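Local coordinates for protein neuroglobin (Symsagittifera roscoffensis, PDB 4B4Y) that is a haem-containing globin of the neuroglobin type that binds molecular oxygen at its haem and is probably associated with the nervous system of this marine acoel, at residues 25-28 with 29-32; 126-130 with 131-135. All coordinates share one frame; numbering follows the deposited sequence.

Overall arrangement
Interaction 1 comes first along the chain, at the turn that joins helix 11-24 to helix 28-42 and through the first turn of the latter; interaction 2 follows much later, from the end of helix 111-127 through the loop to helix 135-153. Both lie where one helix of the all-helical globin fold gives way to the next. Their centres are about 16 Å apart, yet they meet at one side of the fold: Arg127 packs on Asn27 and Asp30 and forms a salt bridge with Asp34, joining the end of helix 111-127 to the start of helix 28-42. The centre of interaction 1 is about 12 Å from that of the chain, with the side chain of Val32 about 9 Å from the haem; interaction 2 is centred about 18 Å out.

Interaction 1: residues 25-28 with 29-32; sequences LPNY and DDFV
Apolar contact is centred on the ring of Tyr28, which lies across the side chain of Val32. CG2 of Val32 makes a CH-pi contact over one face, 3.9 Å from the centroid of the Tyr28 ring and offset toward its CE2 rim. On the CE1 side the ring meets Phe31, whose CD2 is 4.0 Å from Tyr28 CE1; the two planes are obliquely inclined, at 45°. With its CG anti to the backbone N (chi1 -169°), Tyr28 puts its ring beside the side chains three and four residues on. This is the start of the second helix of the globin fold, 28-42, with Tyr28 and Val32 packing on helix 66-83 and Phe31 on helix 111-127. Asn27, the N-cap residue, takes part through its carbonyl, while its side chain makes no capping bond. Phe31 N donates to Asn27 O at 3.0 Å, and Val32 N to Tyr28 O at 3.1 Å, the regular i to i+4 pattern. Tyr28 O also lies at the edge of the Phe31 ring, 3.8 Å from Phe31 CD2. The hydroxyl of Tyr28 is hydrogen-bonded to the carbonyl of Gly76 in helix 66-83. Asp29 OD1 forms a long, weak ion pair with Lys73.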
ATOM      1  N   LEU A  25     -18.240 -13.766 -14.394  1.00 30.28           N
ATOM      2  CA  LEU A  25     -18.254 -12.326 -14.831  1.00 30.70           C
ATOM      3  C   LEU A  25     -19.349 -11.513 -14.239  1.00 30.19           C
ATOM      4  O   LEU A  25     -19.048 -10.444 -13.720  1.00 29.94           O
ATOM      5  CB  LEU A  25     -18.203 -12.141 -16.338  1.00 31.45           C
ATOM      6  CG  LEU A  25     -16.756 -12.338 -16.911  1.00 37.04           C
ATOM      7  CD1 LEU A  25     -16.774 -12.578 -18.402  1.00 38.63           C
ATOM      8  CD2 LEU A  25     -15.872 -11.124 -16.632  1.00 38.70           C
ATOM      9  N   PRO A  26     -20.626 -12.009 -14.261  1.00 30.11           N
ATOM     10  CA  PRO A  26     -21.707 -11.153 -13.740  1.00 30.67           C
ATOM     11  C   PRO A  26     -21.543 -10.781 -12.257  1.00 32.76           C
ATOM     12  O   PRO A  26     -22.111  -9.761 -11.825  1.00 33.53           O
ATOM     13  CB  PRO A  26     -22.999 -12.020 -13.885  1.00 29.24           C
ATOM     14  CG  PRO A  26     -22.653 -13.098 -14.903  1.00 30.76           C
ATOM     15  CD  PRO A  26     -21.107 -13.299 -14.821  1.00 30.57           C
ATOM     16  N   ASN A  27     -20.806 -11.591 -11.477  1.00 33.45           N
ATOM     17  CA  ASN A  27     -20.619 -11.254 -10.035  1.00 34.61           C
ATOM     18  C   ASN A  27     -19.144 -11.174  -9.701  1.00 32.98           C
ATOM     19  O   ASN A  27     -18.758 -11.426  -8.558  1.00 31.27           O
ATOM     20  CB  ASN A  27     -21.243 -12.343  -9.141  1.00 35.10           C
ATOM     21  CG  ASN A  27     -22.685 -12.623  -9.498  1.00 39.72           C
ATOM     22  OD1 ASN A  27     -23.029 -13.748  -9.991  1.00 41.90           O
ATOM     23  ND2 ASN A  27     -23.537 -11.599  -9.325  1.00 34.46           N
ATOM     24  N   TYR A  28     -18.320 -10.839 -10.692  1.00 32.56           N
ATOM     25  CA  TYR A  28     -16.840 -10.920 -10.539  1.00 32.36           C
ATOM     26  C   TYR A  28     -16.267 -10.180  -9.296  1.00 32.62           C
ATOM     27  O   TYR A  28     -15.399 -10.736  -8.596  1.00 29.90           O
ATOM     28  CB  TYR A  28     -16.068 -10.535 -11.840  1.00 32.25           C
ATOM     29  CG  TYR A  28     -14.591 -10.877 -11.772  1.00 29.50           C
ATOM     30  CD1 TYR A  28     -14.125 -12.187 -11.971  1.00 22.77           C
ATOM     31  CD2 TYR A  28     -13.662  -9.889 -11.560  1.00 28.64           C
ATOM     32  CE1 TYR A  28     -12.776 -12.500 -11.907  1.00 25.40           C
ATOM     33  CE2 TYR A  28     -12.288 -10.196 -11.482  1.00 27.60           C
ATOM     34  CZ  TYR A  28     -11.860 -11.488 -11.668  1.00 26.66           C
ATOM     35  OH  TYR A  28     -10.509 -11.735 -11.617  1.00 27.40           O
ATOM     36  N   ASP A  29     -16.781  -8.984  -8.986  1.00 32.24           N
ATOM     37  CA  ASP A  29     -16.224  -8.228  -7.884  1.00 33.27           C
ATOM     38  C   ASP A  29     -16.564  -8.877  -6.540  1.00 32.50           C
ATOM     39  O   ASP A  29     -15.729  -8.819  -5.620  1.00 31.82           O
ATOM     40  CB  ASP A  29     -16.723  -6.744  -7.844  1.00 34.21           C
ATOM     41  CG  ASP A  29     -16.179  -5.867  -9.095  1.00 39.50           C
ATOM     42  OD1 ASP A  29     -15.256  -6.314  -9.835  1.00 38.39           O
ATOM     43  OD2 ASP A  29     -16.688  -4.735  -9.276  1.00 38.96           O
ATOM     44  N   ASP A  30     -17.828  -9.287  -6.372  1.00 31.26           N
ATOM     45  CA  ASP A  30     -18.271 -10.076  -5.216  1.00 32.31           C
ATOM     46  C   ASP A  30     -17.371 -11.350  -5.034  1.00 29.44           C
ATOM     47  O   ASP A  30     -16.911 -11.617  -3.916  1.00 31.80           O
ATOM     48  CB  ASP A  30     -19.745 -10.484  -5.377  1.00 33.66           C
ATOM     49  CG  ASP A  30     -20.718  -9.275  -5.297  1.00 42.78           C
ATOM     50  OD1 ASP A  30     -20.339  -8.197  -4.742  1.00 42.70           O
ATOM     51  OD2 ASP A  30     -21.871  -9.411  -5.838  1.00 54.56           O
ATOM     52  N   PHE A  31     -17.065 -12.031  -6.127  1.00 26.65           N
ATOM     53  CA  PHE A  31     -16.287 -13.268  -6.115  1.00 26.71           C
ATOM     54  C   PHE A  31     -14.876 -12.965  -5.548  1.00 26.60           C
ATOM     55  O   PHE A  31     -14.411 -13.679  -4.640  1.00 26.61           O
ATOM     56  CB  PHE A  31     -16.240 -13.933  -7.506  1.00 22.88           C
ATOM     57  CG  PHE A  31     -14.999 -14.768  -7.767  1.00 25.81           C
ATOM     58  CD1 PHE A  31     -14.842 -16.092  -7.254  1.00 24.10           C
ATOM     59  CD2 PHE A  31     -13.996 -14.269  -8.544  1.00 22.28           C
ATOM     60  CE1 PHE A  31     -13.669 -16.852  -7.514  1.00 21.50           C
ATOM     61  CE2 PHE A  31     -12.854 -15.000  -8.785  1.00 21.41           C
ATOM     62  CZ  PHE A  31     -12.693 -16.292  -8.273  1.00 26.31           C
ATOM     63  N   VAL A  32     -14.219 -11.925  -6.046  1.00 25.78           N
ATOM     64  CA  VAL A  32     -12.892 -11.638  -5.632  1.00 25.12           C
ATOM     65  C   VAL A  32     -12.893 -11.159  -4.127  1.00 25.77           C
ATOM     66  O   VAL A  32     -11.989 -11.474  -3.423  1.00 26.71           O
ATOM     67  CB  VAL A  32     -12.186 -10.559  -6.558  1.00 25.67           C
ATOM     68  CG1 VAL A  32     -10.685 -10.274  -6.078  1.00 19.47           C
ATOM     69  CG2 VAL A  32     -12.090 -11.040  -7.982  1.00 24.54           C
TER

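Interaction 2: residues 126-130 with 131-135; sequences KRVSE and AKWSE
Two backbone amides converge on the carbonyl oxygen of Ser129: Lys132 N at 3.2 Å and Trp133 N at 3.1 Å, both weak because their N-H bonds point well off the line to Ser129 O. The Lys132 amide is held better by the side chain of the same serine, its N lying 2.9 Å from Ser129 OG with an angle of 145° at the hydrogen. Flanked by its own backbone N and carbonyl carbon (chi1 65°), the hydroxyl oxygen turns back to the amide three residues on. Lys132 CG lies alongside it, 3.1 Å from Ser129 OG. A further weak bond joins Trp133 N to Glu130 O. Together these bonds make an ST motif, in which Ser129 opens a single helical turn in the loop leading from helix 111-127 into helix 135-153 of the globin fold, the latter capped at its start by Ser134 OG on Lys137 N. Val128, the buried residue just past the end of helix 111-127, packs its CG1 3.8 Å from Lys132 CB, the two side chains crossing nearly at right angles, and 4.2 Å from Trp133 CB. The same methyl lies near the plane of the Trp133 indole, at its edge, while the indole meets Trp141 with planes at about 45°.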
ATOM      1  N   LYS A 126     -17.637 -22.676  -5.359  1.00 26.60           N
ATOM      2  CA  LYS A 126     -18.978 -22.209  -4.883  1.00 29.65           C
ATOM      3  C   LYS A 126     -19.825 -21.600  -6.029  1.00 32.08           C
ATOM      4  O   LYS A 126     -21.022 -21.672  -5.961  1.00 33.22           O
ATOM      5  CB  LYS A 126     -18.880 -21.143  -3.739  1.00 29.86           C
ATOM      6  CG  LYS A 126     -18.470 -21.805  -2.298  1.00 34.56           C
ATOM      7  CD  LYS A 126     -18.014 -20.669  -1.308  0.50 36.75           C
ATOM      8  CE  LYS A 126     -17.971 -21.016   0.245  0.50 39.76           C
ATOM      9  NZ  LYS A 126     -17.509 -19.777   1.231  0.50 36.98           N
ATOM     10  N   ARG A 127     -19.195 -20.959  -7.040  1.00 32.42           N
ATOM     11  CA  ARG A 127     -19.965 -20.232  -8.054  1.00 34.81           C
ATOM     12  C   ARG A 127     -20.280 -21.154  -9.251  1.00 35.22           C
ATOM     13  O   ARG A 127     -21.251 -20.921  -9.902  1.00 35.69           O
ATOM     14  CB  ARG A 127     -19.215 -18.979  -8.572  1.00 34.24           C
ATOM     15  CG  ARG A 127     -18.734 -17.942  -7.501  1.00 35.19           C
ATOM     16  CD  ARG A 127     -19.777 -16.995  -7.217  1.00 34.87           C
ATOM     17  NE  ARG A 127     -19.477 -15.977  -6.179  1.00 35.25           N
ATOM     18  CZ  ARG A 127     -20.349 -14.983  -5.907  1.00 42.09           C
ATOM     19  NH1 ARG A 127     -21.507 -14.902  -6.616  1.00 38.55           N
ATOM     20  NH2 ARG A 127     -20.138 -14.093  -4.927  1.00 36.31           N
ATOM     21  N   VAL A 128     -19.442 -22.147  -9.536  1.00 34.77           N
ATOM     22  CA  VAL A 128     -19.636 -23.057 -10.672  1.00 35.53           C
ATOM     23  C   VAL A 128     -20.649 -24.154 -10.249  1.00 37.87           C
ATOM     24  O   VAL A 128     -20.696 -24.551  -9.036  1.00 37.32           O
ATOM     25  CB  VAL A 128     -18.292 -23.665 -11.093  1.00 34.80           C
ATOM     26  CG1 VAL A 128     -18.448 -24.764 -12.180  1.00 37.05           C
ATOM     27  CG2 VAL A 128     -17.342 -22.568 -11.646  1.00 33.30           C
ATOM     28  N   SER A 129     -21.470 -24.643 -11.187  1.00 36.91           N
ATOM     29  CA  SER A 129     -22.492 -25.647 -10.807  1.00 38.96           C
ATOM     30  C   SER A 129     -21.760 -26.942 -10.462  1.00 38.26           C
ATOM     31  O   SER A 129     -20.680 -27.178 -10.985  1.00 37.85           O
ATOM     32  CB  SER A 129     -23.462 -25.949 -12.006  1.00 39.25           C
ATOM     33  OG  SER A 129     -22.721 -26.571 -13.068  1.00 42.21           O
ATOM     34  N   GLU A 130     -22.347 -27.764  -9.606  1.00 39.40           N
ATOM     35  CA  GLU A 130     -21.839 -29.090  -9.323  1.00 42.41           C
ATOM     36  C   GLU A 130     -21.672 -29.927 -10.600  1.00 42.12           C
ATOM     37  O   GLU A 130     -20.675 -30.611 -10.788  1.00 42.14           O
ATOM     38  CB  GLU A 130     -22.867 -29.838  -8.478  1.00 43.07           C
ATOM     39  CG  GLU A 130     -22.913 -29.545  -6.992  1.00 51.00           C
ATOM     40  CD  GLU A 130     -22.325 -30.678  -6.120  1.00 54.36           C
ATOM     41  OE1 GLU A 130     -21.632 -31.612  -6.588  1.00 60.53           O
ATOM     42  OE2 GLU A 130     -22.586 -30.610  -4.925  1.00 57.57           O
ATOM     43  N   ALA A 131     -22.692 -29.917 -11.453  1.00 42.61           N
ATOM     44  CA  ALA A 131     -22.614 -30.647 -12.761  1.00 43.01           C
ATOM     45  C   ALA A 131     -21.420 -30.209 -13.636  1.00 41.19           C
ATOM     46  O   ALA A 131     -20.725 -31.044 -14.214  1.00 42.32           O
ATOM     47  CB  ALA A 131     -23.983 -30.495 -13.531  1.00 44.03           C
ATOM     48  N   LYS A 132     -21.067 -28.938 -13.602  1.00 38.40           N
ATOM     49  CA  LYS A 132     -19.921 -28.520 -14.391  1.00 38.69           C
ATOM     50  C   LYS A 132     -18.556 -28.666 -13.755  1.00 37.61           C
ATOM     51  O   LYS A 132     -17.574 -28.687 -14.462  1.00 38.80           O
ATOM     52  CB  LYS A 132     -20.107 -27.054 -14.781  1.00 40.13           C
ATOM     53  CG  LYS A 132     -21.328 -26.837 -15.787  1.00 45.35           C
ATOM     54  CD  LYS A 132     -20.807 -27.024 -17.211  1.00 54.68           C
ATOM     55  CE  LYS A 132     -21.898 -26.732 -18.270  1.00 60.68           C
ATOM     56  NZ  LYS A 132     -21.907 -27.834 -19.304  1.00 63.78           N
ATOM     57  N   TRP A 133     -18.438 -28.727 -12.435  1.00 35.07           N
ATOM     58  CA  TRP A 133     -17.076 -28.755 -11.864  1.00 32.98           C
ATOM     59  C   TRP A 133     -16.480 -30.134 -12.061  1.00 32.45           C
ATOM     60  O   TRP A 133     -17.199 -31.115 -11.987  1.00 33.10           O
ATOM     61  CB  TRP A 133     -17.119 -28.320 -10.368  1.00 31.70           C
ATOM     62  CG  TRP A 133     -15.720 -28.237  -9.805  1.00 33.33           C
ATOM     63  CD1 TRP A 133     -15.165 -29.078  -8.884  1.00 29.76           C
ATOM     64  CD2 TRP A 133     -14.699 -27.297 -10.153  1.00 29.10           C
ATOM     65  NE1 TRP A 133     -13.896 -28.704  -8.613  1.00 32.24           N
ATOM     66  CE2 TRP A 133     -13.575 -27.607  -9.378  1.00 29.73           C
ATOM     67  CE3 TRP A 133     -14.668 -26.166 -10.958  1.00 26.68           C
ATOM     68  CZ2 TRP A 133     -12.374 -26.848  -9.423  1.00 24.48           C
ATOM     69  CZ3 TRP A 133     -13.513 -25.455 -11.045  1.00 26.69           C
ATOM     70  CH2 TRP A 133     -12.343 -25.811 -10.280  1.00 25.20           C
ATOM     71  N   SER A 134     -15.175 -30.269 -12.279  1.00 31.58           N
ATOM     72  CA  SER A 134     -14.673 -31.581 -12.576  1.00 31.70           C
ATOM     73  C   SER A 134     -13.228 -31.593 -12.192  1.00 31.78           C
ATOM     74  O   SER A 134     -12.608 -30.537 -12.031  1.00 32.69           O
ATOM     75  CB  SER A 134     -14.774 -31.848 -14.132  1.00 32.76           C
ATOM     76  OG  SER A 134     -13.816 -31.014 -14.803  1.00 34.02           O
ATOM     77  N   GLU A 135     -12.648 -32.772 -12.153  1.00 32.03           N
ATOM     78  CA  GLU A 135     -11.240 -32.910 -11.897  1.00 33.96           C
ATOM     79  C   GLU A 135     -10.360 -32.130 -12.876  1.00 35.32           C
ATOM     80  O   GLU A 135      -9.317 -31.524 -12.454  1.00 35.90           O
ATOM     81  CB  GLU A 135     -10.818 -34.399 -11.931  1.00 34.12           C
ATOM     82  CG  GLU A 135      -9.300 -34.606 -11.607  1.00 40.01           C
ATOM     83  CD  GLU A 135      -8.798 -36.107 -11.668  1.00 45.16           C
ATOM     84  OE1 GLU A 135      -9.528 -37.070 -12.020  1.00 45.83           O
ATOM     85  OE2 GLU A 135      -7.630 -36.296 -11.362  1.00 48.24           O
TER